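Local atomic coordinates of aerobactin synthase IucC (Klebsiella pneumoniae, PDB entry 6CN7), a protein that probably catalyses the ATP-dependent attachment of a second N-acetyl-N-hydroxylysine to the citryl intermediate, yielding the siderophore aerobactin. Residues Q426-A431 and Q438-K443; W303-F308 and A319-E324; C133-H138 and M370-E375; L272-P277 and V351-N356; S366-A371 and L430-G435. The protein carries 5 engineered substitutions. One frame throughout, in Å; residues are numbered along the deposited sequence.

Interaction 1 (Q426-A431 and Q438-K443); sequences QNITLA and QRVLLK
Ile428 and Val440 meet methyl to methyl, CG2 to CG2 at 3.6 Å, in the apolar centre of a beta hairpin whose arms are strands 428-433 and 436-442. The turn of Val440 about its first torsion (chi1 71°) sets CG1 between the backbone N and the carbonyl carbon and leaves CG2 anti to the N, on the side of the opposite strand. Leu430 CD2 joins the same face, 4.2 Å from Val440 CG2, and helix 395-417 packs there with Leu402, Val405 and Val406. On the reverse face Ala431 CB lies 4.1 Å from Leu441 CD1.

Backbone bonds hold the arms in antiparallel register. Thr429 and Leu441 form a hydrogen-bonded pair, with Leu441 N 2.7 Å from Thr429 O and Thr429 N 3.1 Å from Leu441 O. Nearer the turn, Ala431 N reaches Arg439 O at 2.9 Å in a nearly straight bond (176° at the hydrogen), and Gln438 N is bonded to Ala431 O at 2.6 Å. The guanidinium of Arg439 is directed elsewhere, to a salt bridge with Glu365.

The polar edge lies at the other end of the hairpin, beyond the last strand residue. There the chain of Lys443 bends at chi3 (68°), crosses the side chain of Thr429 at about a right angle, and gives a weak hydrogen bond from NZ to Thr429 OG1 at 3.2 Å.

Interaction 2 (W303-F308 and A319-E324); sequences WLQQVF and AVILGE
Ile321 occupies the middle of this helix-on-strand contact, and its two branches serve different partners on helix 291-310. Its first torsion (chi1 -65°) sets CG1 over one face of the Phe308 ring, 3.8 Å from the centroid and 19° off the normal, a CH-pi contact displaced toward the rim. The second torsion (chi2 -65°) carries CD1 on across the ring to lie 3.5 Å from Phe308 CE2. The shorter branch, Ile321 CG2, is anti to the backbone N and packs at 3.5 Å against Gln305 CG.

Phe308 is also met obliquely by Ala319, whose CB is 3.6 Å from Phe308 CE2. Beyond the segments, Leu442 of strand 436-442 and Leu413 of helix 395-417 touch Phe308 as well, which places the ring in a core shared by helix and sheet.

Gln305, extended beyond CG, crosses Ile321 obliquely before its amide reaches the strand backbone: NE2 donates to Ile321 O at 3.2 Å in a nearly straight bond. The acceptor lies in the amide plane of Gln305, although the donor is tilted from the plane of the carbonyl. One glutamine thus packs its CG on the Ile321 side chain and bonds the Ile321 main chain. The contact is mainly apolar packing, to which one directional bond is added that would fix how the amide group is rotated.

Interaction 3 (C133-H138 and M370-E375); sequences CLLSGH and MATLME
Leu135 and Thr372 bring the two backbones to 6.6 Å, CA to CA, where an irregular loop after helix 128-133 passes a 3-10 turn spanning residues 370-374. That turn is built on bonds from residue i+3 back to residue i, such as Leu373 N to Met370 O at 2.9 Å, and Glu375 N continues the series to Thr372 O.

Leu135 supplies the apolar half of the contact, mainly through CD2. This methyl stands 3.7 Å from Thr372 OG1 and equally 3.7 Å from Glu375 CG, the leucine side chain crossing both at about a right angle. The Thr372 hydroxyl has its polar partner at Leu369 O.

The polar half belongs to Glu375, whose chain bends at chi2 (-70°), swinging CD round so that the carboxylate confronts Ser136. Both oxygens are engaged. Ser136 OG donates to Glu375 OE1 at 2.8 Å on the syn lone pair, and Ser136 N donates to Glu375 OE2, also at 2.8 Å and nearly straight at 172°, though from above the carboxylate plane (38° out of it). Arg115 adds a salt bridge to OE1, which would help to keep this buried acid ionised.

The NH and hydroxyl of one serine together grip both carboxylate oxygens, a bidentate link that joins the loop after helix 128-133 to the 3-10 turn between strand 366-369 and helix 383-391, more than 230 residues away.

Interaction 4 (L272-P277 and V351-N356); sequences LDIKLP and VIWREN
Ile274 and Trp353 form the close apolar packing on one face of this antiparallel strand pair. The two side chains lie side by side and point the same way, and Ile274 CD1 rests over one face of the indole, 4.2 Å from the centroid of the six-membered ring and 20° off its normal. Val351 CG2 closes in on the same methyl at 3.7 Å, Leu276 CD2 lies 3.9 Å from that CG2, and Leu272 CB approaches Trp353 CE3 obliquely at 4.1 Å.

The opposite face is more polar and opens in part to solvent at Lys275 and Ile352, although Asp273 and Arg354 are buried there. Lys275 is fully extended, from CG anti to the backbone N (chi1 -179°) onward, and its CD lies over one face of the Arg354 guanidinium, 3.7 Å from NH1. The charged ends also come close: Lys275 NZ is 3.2 Å from Arg354 NH1, a close approach of like charges that the salt bridge from NH1 to Asp444 probably eases.

Between the faces, four backbone bonds link Asp273 with Arg354 and Lys275 with Ile352. They include Lys275 N to Ile352 O at 2.8 Å and Arg354 N to Asp273 O at 2.9 Å.

The pair belongs to a large antiparallel sheet. Strand 262-265 flanks 272-275, and strand 326-330 flanks 350-355; Leu191 of helix 188-195 packs against Trp353 and Leu272, while Leu168 of strand 165-174 meets Ile274 and Leu276.

Interaction 5 (S366-A371 and L430-G435); sequences SPILMA and LAMKKG
Ile368 and Met432 come together through complementary torsions: Ile368 holds CG1 between its backbone N and carbonyl carbon (chi1 66°), while Met432 sets CG anti to its carbonyl carbon (chi1 -57°). These turns bring Met432 CG to 3.7 Å from Ile368 CG1, and the bend at chi2 of Met432 (-68°) sets its SD 3.9 Å from Ile368 CD1. Leu430 extends the same face, its CB 4.0 Å from Ile368 CG1. A bound MES molecule, probably from crystallisation, lies near Ser366 and is bonded by Gly435 N.

Strand 366-369 is an edge of the mixed sheet and runs antiparallel to 428-433. Ser366 with Met432 and Ile368 with Leu430 form hydrogen-bonded pairs, the shortest bonds being Met432 N to Ser366 O and Leu430 N to Ile368 O, both 2.7 Å. Between them Pro367 directs its CA toward Leu430 O, at 3.3 Å, in a CA-H...O contact. Reciprocal backbone bonds set the register, while aliphatic and thioether groups add nonpolar, less directional cohesion.

How the interactions relate
Interactions 1, 2, 3 and 5 are buried, interaction 4 only partly so. Interactions 1 and 5 share strand 428-433 and two of its residues, so that each edge of that strand is used; interaction 2 adds strand 320-321 beyond 436-442 and lays a helix on the same mixed sheet. Interaction 3 takes over where interaction 5 ends, at Met370 and Ala371, with a buried carboxylate bonded by a serine. Interaction 4 belongs to a different sheet, the large antiparallel one, and has the one close pair of like charges; it touches interaction 2 through Glu355 OE1 and Gly323 N, probably hydrogen-bonded at 2.8 Å. Backbone-to-backbone bonds mark the strand pairs; the helix and loop contacts use bonds involving a side chain.

Interaction 1 (Q426-A431 and Q438-K443)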
# COMPACT_ATOMS: atom_id res chain seq x y z
N GLN A 426 1.10 -8.28 -27.77
CA GLN A 426 0.54 -7.17 -27.01
C GLN A 426 1.14 -5.82 -27.40
O GLN A 426 0.62 -4.79 -26.96
CB GLN A 426 0.74 -7.40 -25.51
CG GLN A 426 -0.06 -8.60 -24.98
CD GLN A 426 0.08 -8.79 -23.48
OE1 GLN A 426 -0.85 -9.28 -22.83
NE2 GLN A 426 1.23 -8.43 -22.92
N ASN A 427 2.20 -5.80 -28.20
CA ASN A 427 2.78 -4.55 -28.70
C ASN A 427 2.67 -4.44 -30.22
O ASN A 427 3.29 -3.55 -30.81
CB ASN A 427 4.25 -4.43 -28.27
CG ASN A 427 5.09 -5.61 -28.70
OD1 ASN A 427 4.57 -6.64 -29.13
ND2 ASN A 427 6.41 -5.48 -28.57
N ILE A 428 1.89 -5.32 -30.85
CA ILE A 428 1.56 -5.21 -32.27
C ILE A 428 0.07 -4.92 -32.37
O ILE A 428 -0.75 -5.72 -31.91
CB ILE A 428 1.93 -6.48 -33.04
CG1 ILE A 428 3.45 -6.62 -33.12
CG2 ILE A 428 1.32 -6.47 -34.45
CD1 ILE A 428 3.91 -7.95 -33.67
N THR A 429 -0.27 -3.77 -32.95
CA THR A 429 -1.65 -3.39 -33.18
C THR A 429 -1.96 -3.53 -34.67
O THR A 429 -1.16 -3.14 -35.52
CB THR A 429 -1.91 -1.95 -32.72
OG1 THR A 429 -1.63 -1.84 -31.32
CG2 THR A 429 -3.35 -1.55 -32.98
N LEU A 430 -3.13 -4.09 -34.97
CA LEU A 430 -3.60 -4.24 -36.34
C LEU A 430 -4.78 -3.32 -36.58
O LEU A 430 -5.68 -3.21 -35.74
CB LEU A 430 -4.02 -5.69 -36.62
CG LEU A 430 -2.96 -6.77 -36.48
CD1 LEU A 430 -3.60 -8.14 -36.66
CD2 LEU A 430 -1.84 -6.57 -37.48
N ALA A 431 -4.77 -2.66 -37.74
CA ALA A 431 -5.92 -1.88 -38.19
C ALA A 431 -6.85 -2.80 -38.97
O ALA A 431 -6.45 -3.38 -39.98
CB ALA A 431 -5.47 -0.70 -39.05
N GLN A 438 -5.69 -4.12 -42.33
CA GLN A 438 -5.30 -3.10 -43.29
C GLN A 438 -3.80 -2.84 -43.23
O GLN A 438 -3.12 -2.83 -44.27
CB GLN A 438 -6.05 -1.80 -43.01
CG GLN A 438 -7.56 -1.94 -42.93
CD GLN A 438 -8.21 -2.08 -44.30
OE1 GLN A 438 -7.99 -1.26 -45.18
NE2 GLN A 438 -9.00 -3.13 -44.48
N ARG A 439 -3.27 -2.63 -42.03
CA ARG A 439 -1.86 -2.34 -41.84
C ARG A 439 -1.54 -2.53 -40.37
O ARG A 439 -2.43 -2.70 -39.53
CB ARG A 439 -1.51 -0.92 -42.31
CG ARG A 439 -2.36 0.18 -41.70
CD ARG A 439 -2.19 1.46 -42.49
NE ARG A 439 -2.79 2.62 -41.85
CZ ARG A 439 -4.05 3.01 -42.02
NH1 ARG A 439 -4.87 2.31 -42.81
NH2 ARG A 439 -4.51 4.09 -41.40
N VAL A 440 -0.25 -2.51 -40.05
CA VAL A 440 0.22 -2.73 -38.69
C VAL A 440 0.61 -1.39 -38.08
O VAL A 440 1.07 -0.47 -38.78
CB VAL A 440 1.40 -3.72 -38.65
CG1 VAL A 440 2.67 -3.11 -39.24
CG2 VAL A 440 1.64 -4.20 -37.23
N LEU A 441 0.42 -1.27 -36.77
CA LEU A 441 0.82 -0.10 -36.00
C LEU A 441 1.79 -0.55 -34.92
O LEU A 441 1.45 -1.43 -34.11
CB LEU A 441 -0.39 0.61 -35.39
CG LEU A 441 -1.25 1.49 -36.30
CD1 LEU A 441 -2.02 0.66 -37.31
CD2 LEU A 441 -2.19 2.33 -35.47
N LEU A 442 2.97 0.05 -34.90
CA LEU A 442 4.00 -0.27 -33.92
C LEU A 442 4.17 0.91 -32.96
O LEU A 442 4.08 2.07 -33.38
CB LEU A 442 5.33 -0.58 -34.61
CG LEU A 442 5.22 -1.58 -35.76
CD1 LEU A 442 6.53 -1.66 -36.52
CD2 LEU A 442 4.81 -2.96 -35.25
N LYS A 443 4.40 0.60 -31.69
CA LYS A 443 4.42 1.64 -30.66
C LYS A 443 5.55 1.51 -29.64
O LYS A 443 5.96 2.53 -29.09
CB LYS A 443 3.08 1.65 -29.90
CG LYS A 443 2.65 0.29 -29.36
CD LYS A 443 1.27 0.35 -28.71
CE LYS A 443 0.17 0.59 -29.74
NZ LYS A 443 -1.19 0.46 -29.16

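Interaction 2 (W303-F308 and A319-E324)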
# COMPACT_ATOMS: atom_id res chain seq x y z
N TRP A 303 13.27 8.97 -35.94
CA TRP A 303 14.12 8.35 -36.95
C TRP A 303 13.39 7.22 -37.67
O TRP A 303 13.42 7.14 -38.91
CB TRP A 303 15.41 7.83 -36.32
CG TRP A 303 16.39 7.30 -37.32
CD1 TRP A 303 17.23 8.02 -38.11
CD2 TRP A 303 16.62 5.92 -37.64
NE1 TRP A 303 17.97 7.18 -38.90
CE2 TRP A 303 17.62 5.89 -38.63
CE3 TRP A 303 16.09 4.71 -37.18
CZ2 TRP A 303 18.09 4.70 -39.18
CZ3 TRP A 303 16.56 3.53 -37.72
CH2 TRP A 303 17.55 3.53 -38.71
N LEU A 304 12.71 6.35 -36.92
CA LEU A 304 11.98 5.26 -37.54
C LEU A 304 10.83 5.77 -38.39
O LEU A 304 10.52 5.20 -39.44
CB LEU A 304 11.46 4.30 -36.47
CG LEU A 304 12.52 3.43 -35.79
CD1 LEU A 304 11.90 2.68 -34.62
CD2 LEU A 304 13.16 2.45 -36.77
N GLN A 305 10.18 6.85 -37.96
CA GLN A 305 9.12 7.45 -38.77
C GLN A 305 9.67 7.90 -40.12
O GLN A 305 9.02 7.70 -41.16
CB GLN A 305 8.49 8.63 -38.02
CG GLN A 305 7.62 8.20 -36.85
CD GLN A 305 7.15 9.36 -36.00
OE1 GLN A 305 7.85 10.36 -35.86
NE2 GLN A 305 5.96 9.23 -35.42
N GLN A 306 10.86 8.49 -40.14
CA GLN A 306 11.47 8.90 -41.40
C GLN A 306 11.83 7.69 -42.26
O GLN A 306 11.74 7.76 -43.49
CB GLN A 306 12.72 9.74 -41.13
N VAL A 307 12.24 6.58 -41.64
CA VAL A 307 12.60 5.39 -42.40
C VAL A 307 11.36 4.79 -43.07
O VAL A 307 11.37 4.47 -44.26
CB VAL A 307 13.30 4.36 -41.49
CG1 VAL A 307 13.57 3.06 -42.24
CG2 VAL A 307 14.61 4.94 -40.96
N PHE A 308 10.28 4.63 -42.30
CA PHE A 308 9.06 4.04 -42.84
C PHE A 308 8.44 4.93 -43.91
O PHE A 308 7.76 4.42 -44.81
CB PHE A 308 8.07 3.78 -41.71
CG PHE A 308 8.37 2.54 -40.91
CD1 PHE A 308 9.68 2.21 -40.60
CD2 PHE A 308 7.36 1.72 -40.47
CE1 PHE A 308 9.97 1.08 -39.87
CE2 PHE A 308 7.64 0.58 -39.73
CZ PHE A 308 8.95 0.26 -39.43
N ALA A 319 2.82 0.07 -42.76
CA ALA A 319 3.20 0.08 -41.35
C ALA A 319 3.29 1.51 -40.81
O ALA A 319 3.81 2.41 -41.47
CB ALA A 319 4.55 -0.63 -41.17
N VAL A 320 2.79 1.70 -39.60
CA VAL A 320 2.74 3.00 -38.94
C VAL A 320 3.60 2.96 -37.69
O VAL A 320 3.61 1.96 -36.96
CB VAL A 320 1.29 3.40 -38.59
CG1 VAL A 320 1.27 4.72 -37.82
CG2 VAL A 320 0.44 3.51 -39.85
N ILE A 321 4.32 4.04 -37.45
CA ILE A 321 5.14 4.21 -36.25
C ILE A 321 4.44 5.22 -35.36
O ILE A 321 4.43 6.42 -35.66
CB ILE A 321 6.57 4.67 -36.60
CG1 ILE A 321 7.30 3.59 -37.41
CG2 ILE A 321 7.35 5.02 -35.34
CD1 ILE A 321 7.56 2.29 -36.65
N LEU A 322 3.87 4.75 -34.26
CA LEU A 322 3.27 5.64 -33.27
C LEU A 322 4.38 6.29 -32.44
O LEU A 322 5.23 5.59 -31.89
CB LEU A 322 2.30 4.87 -32.38
CG LEU A 322 1.09 4.28 -33.11
CD1 LEU A 322 0.26 3.40 -32.19
CD2 LEU A 322 0.22 5.38 -33.70
N GLY A 323 4.35 7.62 -32.36
CA GLY A 323 5.45 8.37 -31.79
C GLY A 323 5.23 8.74 -30.33
O GLY A 323 4.14 8.62 -29.77
N GLU A 324 6.33 9.19 -29.71
CA GLU A 324 6.33 9.71 -28.34
C GLU A 324 6.68 11.19 -28.40
O GLU A 324 7.87 11.55 -28.33
CB GLU A 324 7.33 8.94 -27.47
CG GLU A 324 6.94 7.50 -27.22
CD GLU A 324 7.93 6.78 -26.32
OE1 GLU A 324 8.97 7.37 -25.98
OE2 GLU A 324 7.66 5.61 -25.95

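Interaction 3 (C133-H138 and M370-E375)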
# COMPACT_ATOMS: atom_id res chain seq x y z
N CYS A 133 -9.21 -5.13 -23.07
CA CYS A 133 -9.30 -5.48 -21.66
C CYS A 133 -9.61 -6.96 -21.45
O CYS A 133 -9.13 -7.56 -20.48
CB CYS A 133 -10.38 -4.63 -20.98
SG CYS A 133 -9.90 -2.91 -20.67
N LEU A 134 -10.39 -7.56 -22.34
CA LEU A 134 -10.86 -8.93 -22.16
C LEU A 134 -9.89 -9.97 -22.71
O LEU A 134 -10.21 -11.16 -22.70
CB LEU A 134 -12.23 -9.10 -22.81
CG LEU A 134 -13.35 -8.21 -22.26
CD1 LEU A 134 -14.63 -8.45 -23.02
CD2 LEU A 134 -13.55 -8.44 -20.77
N LEU A 135 -8.72 -9.56 -23.19
CA LEU A 135 -7.74 -10.52 -23.68
C LEU A 135 -7.19 -11.35 -22.52
O LEU A 135 -7.10 -10.89 -21.38
CB LEU A 135 -6.61 -9.80 -24.40
CG LEU A 135 -6.99 -9.09 -25.70
CD1 LEU A 135 -5.81 -8.31 -26.24
CD2 LEU A 135 -7.50 -10.07 -26.75
N SER A 136 -6.81 -12.59 -22.84
CA SER A 136 -6.38 -13.53 -21.81
C SER A 136 -5.06 -13.14 -21.18
O SER A 136 -4.75 -13.61 -20.07
CB SER A 136 -6.26 -14.94 -22.41
OG SER A 136 -7.48 -15.36 -22.97
N GLY A 137 -4.27 -12.30 -21.83
CA GLY A 137 -2.96 -11.94 -21.32
C GLY A 137 -1.84 -12.65 -22.06
O GLY A 137 -2.02 -13.24 -23.13
N HIS A 138 -0.66 -12.59 -21.46
CA HIS A 138 0.53 -13.11 -22.13
C HIS A 138 0.42 -14.62 -22.26
O HIS A 138 0.16 -15.31 -21.27
CB HIS A 138 1.79 -12.73 -21.36
CG HIS A 138 3.05 -12.87 -22.16
ND1 HIS A 138 3.74 -14.06 -22.25
CD2 HIS A 138 3.72 -11.98 -22.92
CE1 HIS A 138 4.80 -13.89 -23.03
NE2 HIS A 138 4.81 -12.64 -23.45
N MET A 370 -2.67 -7.95 -31.86
CA MET A 370 -2.54 -9.20 -32.59
C MET A 370 -2.80 -10.40 -31.68
O MET A 370 -3.24 -11.45 -32.15
CB MET A 370 -1.15 -9.31 -33.22
CG MET A 370 -1.02 -10.50 -34.14
SD MET A 370 0.39 -10.38 -35.25
CE MET A 370 0.32 -12.00 -36.03
N ALA A 371 -2.55 -10.24 -30.38
CA ALA A 371 -2.90 -11.29 -29.42
C ALA A 371 -4.37 -11.66 -29.50
O ALA A 371 -4.75 -12.75 -29.07
CB ALA A 371 -2.54 -10.85 -28.00
N THR A 372 -5.22 -10.76 -30.02
CA THR A 372 -6.63 -11.08 -30.21
C THR A 372 -6.81 -12.35 -31.03
O THR A 372 -7.76 -13.10 -30.81
CB THR A 372 -7.34 -9.91 -30.89
OG1 THR A 372 -7.13 -8.71 -30.12
CG2 THR A 372 -8.83 -10.17 -31.01
N LEU A 373 -5.90 -12.61 -31.98
CA LEU A 373 -6.00 -13.77 -32.84
C LEU A 373 -5.67 -15.08 -32.13
O LEU A 373 -5.76 -16.14 -32.75
CB LEU A 373 -5.08 -13.60 -34.05
CG LEU A 373 -5.26 -12.29 -34.83
CD1 LEU A 373 -4.29 -12.24 -35.99
CD2 LEU A 373 -6.69 -12.14 -35.32
N MET A 374 -5.29 -15.03 -30.85
CA MET A 374 -5.09 -16.22 -30.05
C MET A 374 -6.32 -16.59 -29.23
O MET A 374 -6.28 -17.58 -28.49
CB MET A 374 -3.91 -16.03 -29.09
CG MET A 374 -2.65 -15.51 -29.72
SD MET A 374 -1.43 -15.12 -28.46
CE MET A 374 -0.17 -14.39 -29.47
N GLU A 375 -7.40 -15.82 -29.34
CA GLU A 375 -8.55 -15.97 -28.46
C GLU A 375 -9.61 -16.87 -29.07
O GLU A 375 -9.72 -17.01 -30.30
CB GLU A 375 -9.16 -14.61 -28.14
CG GLU A 375 -8.22 -13.64 -27.44
CD GLU A 375 -7.92 -14.05 -26.01
OE1 GLU A 375 -8.73 -14.79 -25.42
OE2 GLU A 375 -6.86 -13.64 -25.48

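Interaction 4 (L272-P277 and V351-N356)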
# COMPACT_ATOMS: atom_id res chain seq x y z
N LEU A 272 -3.98 10.91 -27.60
CA LEU A 272 -2.75 10.72 -26.83
C LEU A 272 -3.03 9.75 -25.69
O LEU A 272 -3.93 9.98 -24.88
CB LEU A 272 -2.22 12.04 -26.28
CG LEU A 272 -1.63 13.05 -27.27
CD1 LEU A 272 -1.24 14.33 -26.54
CD2 LEU A 272 -0.43 12.46 -27.99
N ASP A 273 -2.26 8.67 -25.64
CA ASP A 273 -2.21 7.83 -24.45
C ASP A 273 -1.12 8.35 -23.51
O ASP A 273 -0.24 9.12 -23.91
CB ASP A 273 -1.93 6.37 -24.81
CG ASP A 273 -3.05 5.75 -25.63
OD1 ASP A 273 -4.19 6.24 -25.55
OD2 ASP A 273 -2.78 4.77 -26.35
N ILE A 274 -1.20 7.93 -22.26
CA ILE A 274 -0.24 8.34 -21.24
C ILE A 274 0.40 7.09 -20.66
O ILE A 274 -0.27 6.07 -20.46
CB ILE A 274 -0.90 9.19 -20.13
CG1 ILE A 274 0.18 9.83 -19.26
CG2 ILE A 274 -1.85 8.34 -19.29
CD1 ILE A 274 -0.34 10.89 -18.31
N LYS A 275 1.70 7.18 -20.39
CA LYS A 275 2.46 6.09 -19.78
C LYS A 275 3.12 6.61 -18.52
O LYS A 275 3.85 7.60 -18.57
CB LYS A 275 3.50 5.53 -20.75
CG LYS A 275 4.31 4.38 -20.18
CD LYS A 275 5.30 3.83 -21.19
CE LYS A 275 6.09 2.67 -20.60
NZ LYS A 275 7.05 2.09 -21.59
N LEU A 276 2.86 5.95 -17.40
CA LEU A 276 3.29 6.43 -16.10
C LEU A 276 4.13 5.37 -15.39
O LEU A 276 3.99 4.18 -15.68
CB LEU A 276 2.09 6.80 -15.23
CG LEU A 276 1.24 7.94 -15.79
CD1 LEU A 276 -0.13 8.01 -15.12
CD2 LEU A 276 1.97 9.27 -15.64
N PRO A 277 5.02 5.77 -14.48
CA PRO A 277 5.83 4.77 -13.77
C PRO A 277 5.00 3.95 -12.79
O PRO A 277 4.13 4.47 -12.09
CB PRO A 277 6.88 5.61 -13.04
CG PRO A 277 6.85 6.95 -13.69
CD PRO A 277 5.46 7.14 -14.17
N VAL A 351 6.69 11.11 -16.82
CA VAL A 351 5.52 10.92 -17.68
C VAL A 351 5.98 10.77 -19.12
O VAL A 351 6.95 11.42 -19.53
CB VAL A 351 4.51 12.08 -17.53
CG1 VAL A 351 5.15 13.40 -17.94
CG2 VAL A 351 3.25 11.81 -18.35
N ILE A 352 5.29 9.93 -19.87
CA ILE A 352 5.51 9.76 -21.30
C ILE A 352 4.17 9.85 -22.00
O ILE A 352 3.20 9.20 -21.58
CB ILE A 352 6.20 8.41 -21.61
CG1 ILE A 352 7.59 8.36 -20.98
CG2 ILE A 352 6.29 8.20 -23.13
CD1 ILE A 352 8.24 7.00 -21.04
N TRP A 353 4.11 10.65 -23.06
CA TRP A 353 2.90 10.78 -23.87
C TRP A 353 3.10 10.03 -25.17
O TRP A 353 4.10 10.21 -25.86
CB TRP A 353 2.59 12.26 -24.14
CG TRP A 353 2.24 13.02 -22.90
CD1 TRP A 353 3.11 13.70 -22.09
CD2 TRP A 353 0.94 13.17 -22.32
NE1 TRP A 353 2.42 14.28 -21.05
CE2 TRP A 353 1.09 13.97 -21.16
CE3 TRP A 353 -0.33 12.72 -22.67
CZ2 TRP A 353 0.01 14.31 -20.35
CZ3 TRP A 353 -1.41 13.07 -21.86
CH2 TRP A 353 -1.23 13.86 -20.72
N ARG A 354 2.13 9.17 -25.50
CA ARG A 354 2.22 8.30 -26.67
C ARG A 354 1.09 8.61 -27.64
O ARG A 354 0.01 9.06 -27.25
CB ARG A 354 2.14 6.83 -26.28
CG ARG A 354 3.46 6.23 -25.84
CD ARG A 354 3.33 4.72 -25.74
NE ARG A 354 4.54 4.08 -25.26
CZ ARG A 354 4.63 2.79 -24.97
NH1 ARG A 354 5.77 2.28 -24.54
NH2 ARG A 354 3.57 2.00 -25.11
N GLU A 355 1.36 8.34 -28.91
CA GLU A 355 0.39 8.56 -29.98
C GLU A 355 -0.63 7.43 -29.99
O GLU A 355 -0.26 6.26 -30.09
CB GLU A 355 1.13 8.66 -31.31
CG GLU A 355 0.41 9.46 -32.37
CD GLU A 355 1.28 9.69 -33.59
OE1 GLU A 355 2.47 9.33 -33.55
OE2 GLU A 355 0.77 10.25 -34.59
N ASN A 356 -1.90 7.79 -29.87
CA ASN A 356 -2.99 6.82 -29.93
C ASN A 356 -3.26 6.43 -31.39
O ASN A 356 -3.17 7.28 -32.28
CB ASN A 356 -4.26 7.42 -29.31
CG ASN A 356 -5.43 6.45 -29.27
OD1 ASN A 356 -5.68 5.72 -30.22
ND2 ASN A 356 -6.16 6.47 -28.16

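Interaction 5 (S366-A371 and L430-G435)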
# COMPACT_ATOMS: atom_id res chain seq x y z
N SER A 366 -10.62 -0.14 -37.22
CA SER A 366 -10.64 -0.42 -35.80
C SER A 366 -9.34 -1.11 -35.38
O SER A 366 -8.86 -2.01 -36.08
CB SER A 366 -11.82 -1.32 -35.42
OG SER A 366 -11.82 -1.57 -34.02
N PRO A 367 -8.77 -0.72 -34.24
CA PRO A 367 -7.54 -1.37 -33.77
C PRO A 367 -7.81 -2.60 -32.92
O PRO A 367 -8.77 -2.66 -32.15
CB PRO A 367 -6.89 -0.27 -32.92
CG PRO A 367 -8.06 0.44 -32.33
CD PRO A 367 -9.16 0.40 -33.36
N ILE A 368 -6.95 -3.60 -33.09
CA ILE A 368 -6.91 -4.75 -32.20
C ILE A 368 -5.45 -5.10 -31.96
O ILE A 368 -4.58 -4.85 -32.80
CB ILE A 368 -7.66 -5.98 -32.77
CG1 ILE A 368 -6.97 -6.52 -34.03
CG2 ILE A 368 -9.12 -5.62 -33.07
CD1 ILE A 368 -7.50 -7.87 -34.49
N LEU A 369 -5.18 -5.68 -30.80
CA LEU A 369 -3.88 -6.30 -30.56
C LEU A 369 -3.84 -7.63 -31.30
O LEU A 369 -4.84 -8.34 -31.38
CB LEU A 369 -3.64 -6.52 -29.07
CG LEU A 369 -3.60 -5.25 -28.21
CD1 LEU A 369 -3.32 -5.61 -26.77
CD2 LEU A 369 -2.55 -4.26 -28.72
N MET A 370 -2.67 -7.95 -31.86
CA MET A 370 -2.54 -9.20 -32.59
C MET A 370 -2.80 -10.40 -31.68
O MET A 370 -3.24 -11.45 -32.15
CB MET A 370 -1.15 -9.31 -33.22
CG MET A 370 -1.02 -10.50 -34.14
SD MET A 370 0.39 -10.38 -35.25
CE MET A 370 0.32 -12.00 -36.03
N ALA A 371 -2.55 -10.24 -30.38
CA ALA A 371 -2.90 -11.29 -29.42
C ALA A 371 -4.37 -11.66 -29.50
O ALA A 371 -4.75 -12.75 -29.07
CB ALA A 371 -2.54 -10.85 -28.00
N LEU A 430 -3.13 -4.09 -34.97
CA LEU A 430 -3.60 -4.24 -36.34
C LEU A 430 -4.78 -3.32 -36.58
O LEU A 430 -5.68 -3.21 -35.74
CB LEU A 430 -4.02 -5.69 -36.62
CG LEU A 430 -2.96 -6.77 -36.48
CD1 LEU A 430 -3.60 -8.14 -36.66
CD2 LEU A 430 -1.84 -6.57 -37.48
N ALA A 431 -4.77 -2.66 -37.74
CA ALA A 431 -5.92 -1.88 -38.19
C ALA A 431 -6.85 -2.80 -38.97
O ALA A 431 -6.45 -3.38 -39.98
CB ALA A 431 -5.47 -0.70 -39.05
N MET A 432 -8.08 -2.95 -38.48
CA MET A 432 -9.04 -3.89 -39.05
C MET A 432 -10.19 -3.12 -39.69
O MET A 432 -10.71 -2.17 -39.10
CB MET A 432 -9.58 -4.83 -37.98
CG MET A 432 -8.52 -5.63 -37.23
SD MET A 432 -7.69 -6.85 -38.27
CE MET A 432 -9.03 -7.98 -38.64
N LYS A 433 -10.57 -3.54 -40.90
CA LYS A 433 -11.75 -3.01 -41.57
C LYS A 433 -12.48 -4.17 -42.23
O LYS A 433 -11.95 -4.80 -43.15
CB LYS A 433 -11.37 -1.96 -42.62
N LYS A 434 -13.69 -4.45 -41.75
CA LYS A 434 -14.52 -5.52 -42.31
C LYS A 434 -13.76 -6.84 -42.34
O LYS A 434 -13.75 -7.56 -43.34
CB LYS A 434 -15.03 -5.14 -43.70
CG LYS A 434 -15.85 -3.86 -43.71
CD LYS A 434 -16.58 -3.67 -45.02
CE LYS A 434 -17.57 -2.52 -44.93
NZ LYS A 434 -16.93 -1.25 -44.48
N GLY A 435 -13.11 -7.16 -41.22
CA GLY A 435 -12.48 -8.45 -41.03
C GLY A 435 -11.10 -8.59 -41.64
O GLY A 435 -10.49 -9.66 -41.48